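Cupin 2, conserved barrel domain protein (Shewanella frigidimarina NCIMB 400, PDB 3D82) binds a metal ion, here nickel, in the cupin barrel, probably as a small metal-dependent cupin. Local coordinates at the interface of chains A and B. Sequence-based numbering; all coordinates share one arbitrary frame. Chains: chain A/B, Cupin 2, conserved barrel domain protein.

Contact 1: the interface of chains A and B. Residues chain A 55, 75-77; chain B 7, 9, 97.
Backbone pairing joins A:Met77, a selenomethionine, to B:Ile7 in an antiparallel bridge that carries a beta-sheet across from one cupin chain to the other. B:Ile7 N gives its hydrogen to A:Met77 O at 2.9 Å, and A:Met77 N returns a bond to B:Ile7 O at 2.9 Å. Two residues on in chain B and two back in chain A, the amide N of B:Phe9, in the first turn of helix 9-14, reaches A:Gly75 O at 3.1 Å, which ties the start of that helix to the neighbouring chain.

Most of the apolar contacts gather round the ring of B:Phe9. With CG anti to its own carbonyl carbon (chi1 -56°), the ring is carried toward chain A. B:Phe9 CE1 lies 3.6 Å from A:Met77 SE, the two side chains crossing nearly at right angles. A:Ile55 meets the ring differently: its CG2 methyl comes in at the edge, in the ring plane, 3.9 Å from B:Phe9 CE2. Beyond the CZ end of the ring, A:Ile55 CD1 and the CE methyl of B:Met97 point at each other tip to tip, 4.1 Å apart. Replacing B:Phe9 with an alanine is likely to leave A:Met77 SE and A:Ile55 CG2 without their aromatic partner and open a gap between the chains.

In the fold, strand 7-8 of chain B pairs with strand 76-80 of chain A, the start of helix 9-14 is bonded to the loop residue just before that strand, and strand 52-56 supplies A:Ile55.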
loop_
_atom_site.group_PDB
_atom_site.type_symbol
_atom_site.label_atom_id
_atom_site.label_comp_id
_atom_site.label_asym_id
_atom_site.label_seq_id
_atom_site.Cartn_x
_atom_site.Cartn_y
_atom_site.Cartn_z
ATOM N N ILE A 55 6.223 -3.212 -0.059
ATOM C CA ILE A 55 6.228 -1.911 -0.717
ATOM C C ILE A 55 7.421 -1.189 -0.101
ATOM O O ILE A 55 7.513 -1.086 1.129
ATOM C CB ILE A 55 4.942 -1.116 -0.472
ATOM C CG1 ILE A 55 3.703 -1.912 -0.932
ATOM C CG2 ILE A 55 4.991 0.245 -1.192
ATOM C CD1 ILE A 55 2.356 -1.213 -0.676
ATOM N N GLY A 75 8.897 3.470 -4.125
ATOM C CA GLY A 75 7.815 3.552 -5.101
ATOM C C GLY A 75 7.635 2.294 -5.939
ATOM O O GLY A 75 7.067 2.361 -7.038
ATOM N N GLU A 76 8.105 1.148 -5.424
ATOM C CA GLU A 76 7.938 -0.149 -6.079
ATOM C C GLU A 76 7.444 -1.189 -5.085
ATOM O O GLU A 76 7.713 -1.087 -3.882
ATOM C CB GLU A 76 9.223 -0.632 -6.752
ATOM C CG GLU A 76 9.790 0.377 -7.731
ATOM C CD GLU A 76 10.993 -0.109 -8.509
ATOM O OE1 GLU A 76 11.795 -0.895 -7.951
ATOM O OE2 GLU A 76 11.154 0.350 -9.668
HETATM N N MSE A 77 6.726 -2.178 -5.610
HETATM C CA MSE A 77 6.182 -3.281 -4.826
HETATM C C MSE A 77 6.333 -4.623 -5.533
HETATM O O MSE A 77 6.503 -4.702 -6.780
HETATM C CB MSE A 77 4.688 -3.067 -4.483
HETATM C CG MSE A 77 3.732 -3.053 -5.658
HETATM SE SE MSE A 77 1.849 -3.036 -5.172
HETATM C CE MSE A 77 1.653 -4.910 -4.584
ATOM N N ILE B 7 6.618 -4.098 -9.574
ATOM C CA ILE B 7 5.703 -3.041 -10.027
ATOM C C ILE B 7 6.174 -1.654 -9.569
ATOM O O ILE B 7 6.311 -1.429 -8.367
ATOM C CB ILE B 7 4.257 -3.257 -9.494
ATOM C CG1 ILE B 7 3.698 -4.634 -9.907
ATOM C CG2 ILE B 7 3.325 -2.138 -9.953
ATOM C CD1 ILE B 7 3.543 -5.606 -8.756
ATOM N N PHE B 9 5.093 2.139 -9.365
ATOM C CA PHE B 9 3.844 2.926 -9.391
ATOM C C PHE B 9 3.845 4.019 -10.457
ATOM O O PHE B 9 2.873 4.118 -11.211
ATOM C CB PHE B 9 3.494 3.519 -8.018
ATOM C CG PHE B 9 3.386 2.486 -6.907
ATOM C CD1 PHE B 9 2.543 1.387 -7.039
ATOM C CD2 PHE B 9 4.111 2.635 -5.712
ATOM C CE1 PHE B 9 2.420 0.445 -6.008
ATOM C CE2 PHE B 9 4.007 1.697 -4.695
ATOM C CZ PHE B 9 3.161 0.602 -4.839
HETATM N N MSE B 97 -4.057 4.951 -4.813
HETATM C CA MSE B 97 -4.075 3.501 -4.888
HETATM C C MSE B 97 -5.162 3.032 -3.925
HETATM O O MSE B 97 -5.217 3.484 -2.765
HETATM C CB MSE B 97 -2.723 2.858 -4.558
HETATM C CG MSE B 97 -2.787 1.346 -4.626
HETATM SE SE MSE B 97 -1.036 0.470 -4.738
HETATM C CE MSE B 97 -0.497 0.706 -2.963
#

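Contact 2: the interface of chains A and B. Residues chain A 70-72, 76-78; chain B 3, 6.
The carboxamide of B:Gln3 meets the backbone of A:Thr71 at both its ends, and its shorter bond runs from A:Thr71 N to B:Gln3 OE1 at 3.0 Å. In this cupin-family protein the glutamine thus imitates a neighbouring strand, taking a hydrogen from strand 69-73 and giving one back. The donor lies in the carbonyl plane of the amide, on a lone pair of OE1, and the angle at the hydrogen is 166°. In return B:Gln3 NE2 donates to A:Thr71 O at 3.3 Å, a longer bond whose acceptor stays close to the amide plane. Gripped at both ends, the carboxamide has its flip state fixed. The bend at chi2 (63°) turns it from the 3-10 helix 2-5 toward the strand, while the CG2 methyl of A:Ile70 packs 3.9 Å from B:Gln3 CA.

B:Val6 divides its two methyls between different partners. B:Val6 CG2 lies 3.8 Å from A:Tyr78 CD1 and 4.0 Å from A:Leu72 CD1, with A:Ile70 CD1 close by. B:Val6 CG1, anti to the backbone N (chi1 167°), turns instead toward A:Glu76 and stops 3.7 Å from A:Glu76 OE1, a carboxylate oxygen. The tyrosine ring is also covered within its own chain: A:Ile70 CD1 sits over the centre of one face of A:Tyr78, 3.3 Å above its plane. The backbone N of B:Val6, by contrast, lies at the ring's edge, in its plane.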
loop_
_atom_site.group_PDB
_atom_site.type_symbol
_atom_site.label_atom_id
_atom_site.label_comp_id
_atom_site.label_asym_id
_atom_site.label_seq_id
_atom_site.Cartn_x
_atom_site.Cartn_y
_atom_site.Cartn_z
ATOM N N ILE A 70 15.658 -10.244 -6.892
ATOM C CA ILE A 70 14.987 -9.041 -7.373
ATOM C C ILE A 70 15.441 -7.864 -6.502
ATOM O O ILE A 70 15.929 -8.072 -5.397
ATOM C CB ILE A 70 13.439 -9.173 -7.413
ATOM C CG1 ILE A 70 12.816 -9.172 -6.012
ATOM C CG2 ILE A 70 13.031 -10.409 -8.255
ATOM C CD1 ILE A 70 11.312 -9.291 -6.021
ATOM N N THR A 71 15.309 -6.653 -7.044
ATOM C CA THR A 71 15.627 -5.395 -6.363
ATOM C C THR A 71 14.408 -4.473 -6.456
ATOM O O THR A 71 13.842 -4.333 -7.529
ATOM C CB THR A 71 16.847 -4.711 -7.012
ATOM O OG1 THR A 71 17.991 -5.569 -6.869
ATOM C CG2 THR A 71 17.145 -3.334 -6.378
ATOM N N LEU A 72 14.003 -3.894 -5.326
ATOM C CA LEU A 72 12.906 -2.920 -5.244
ATOM C C LEU A 72 13.454 -1.577 -4.764
ATOM O O LEU A 72 14.204 -1.524 -3.785
ATOM C CB LEU A 72 11.811 -3.374 -4.279
ATOM C CG LEU A 72 10.823 -4.442 -4.758
ATOM C CD1 LEU A 72 11.524 -5.779 -4.967
ATOM C CD2 LEU A 72 9.687 -4.599 -3.732
ATOM N N GLU A 76 8.105 1.148 -5.424
ATOM C CA GLU A 76 7.938 -0.149 -6.079
ATOM C C GLU A 76 7.444 -1.189 -5.085
ATOM O O GLU A 76 7.713 -1.087 -3.882
ATOM C CB GLU A 76 9.223 -0.632 -6.752
ATOM C CG GLU A 76 9.790 0.377 -7.731
ATOM C CD GLU A 76 10.993 -0.109 -8.509
ATOM O OE1 GLU A 76 11.795 -0.895 -7.951
ATOM O OE2 GLU A 76 11.154 0.350 -9.668
HETATM N N MSE A 77 6.726 -2.178 -5.610
HETATM C CA MSE A 77 6.182 -3.281 -4.826
HETATM C C MSE A 77 6.333 -4.623 -5.533
HETATM O O MSE A 77 6.503 -4.702 -6.780
HETATM C CB MSE A 77 4.688 -3.067 -4.483
HETATM C CG MSE A 77 3.732 -3.053 -5.658
HETATM SE SE MSE A 77 1.849 -3.036 -5.172
HETATM C CE MSE A 77 1.653 -4.910 -4.584
ATOM N N TYR A 78 6.181 -5.665 -4.726
ATOM C CA TYR A 78 6.253 -7.053 -5.186
ATOM C C TYR A 78 5.365 -7.922 -4.305
ATOM O O TYR A 78 5.338 -7.721 -3.099
ATOM C CB TYR A 78 7.709 -7.553 -5.129
ATOM C CG TYR A 78 7.924 -8.844 -5.862
ATOM C CD1 TYR A 78 8.183 -8.852 -7.238
ATOM C CD2 TYR A 78 7.823 -10.071 -5.204
ATOM C CE1 TYR A 78 8.372 -10.069 -7.936
ATOM C CE2 TYR A 78 8.001 -11.298 -5.891
ATOM C CZ TYR A 78 8.276 -11.299 -7.249
ATOM O OH TYR A 78 8.457 -12.507 -7.901
ATOM N N GLN B 3 11.952 -10.335 -11.686
ATOM C CA GLN B 3 12.121 -8.874 -11.738
ATOM C C GLN B 3 11.034 -8.203 -12.583
ATOM O O GLN B 3 10.590 -7.110 -12.237
ATOM C CB GLN B 3 13.520 -8.482 -12.265
ATOM C CG GLN B 3 13.840 -6.962 -12.220
ATOM C CD GLN B 3 13.849 -6.382 -10.797
ATOM O OE1 GLN B 3 14.486 -6.932 -9.892
ATOM N NE2 GLN B 3 13.168 -5.252 -10.611
ATOM N N VAL B 6 8.163 -6.929 -10.619
ATOM C CA VAL B 6 8.379 -5.772 -9.728
ATOM C C VAL B 6 7.549 -4.645 -10.344
ATOM O O VAL B 6 7.732 -4.324 -11.514
ATOM C CB VAL B 6 9.870 -5.352 -9.593
ATOM C CG1 VAL B 6 10.025 -3.982 -8.930
ATOM C CG2 VAL B 6 10.622 -6.395 -8.802
#

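The C-alpha centres of contact 1 and contact 2 lie about 8 Å apart, and both draw on A:Glu76 and A:Met77 of strand 76-80. Across from them, one continuous N-terminal stretch of chain B supplies most of the partners: its 3-10 helix 2-5 and the residue after it serve contact 2, while strand 7-8 and helix 9-14 serve contact 1. The N-terminal arm of one chain is therefore paired along strands of the other. Because the interface is two-fold symmetric, chain A's arm does the same to chain B, a reciprocal embrace consistent with a dimer, though the structure alone does not establish one in solution.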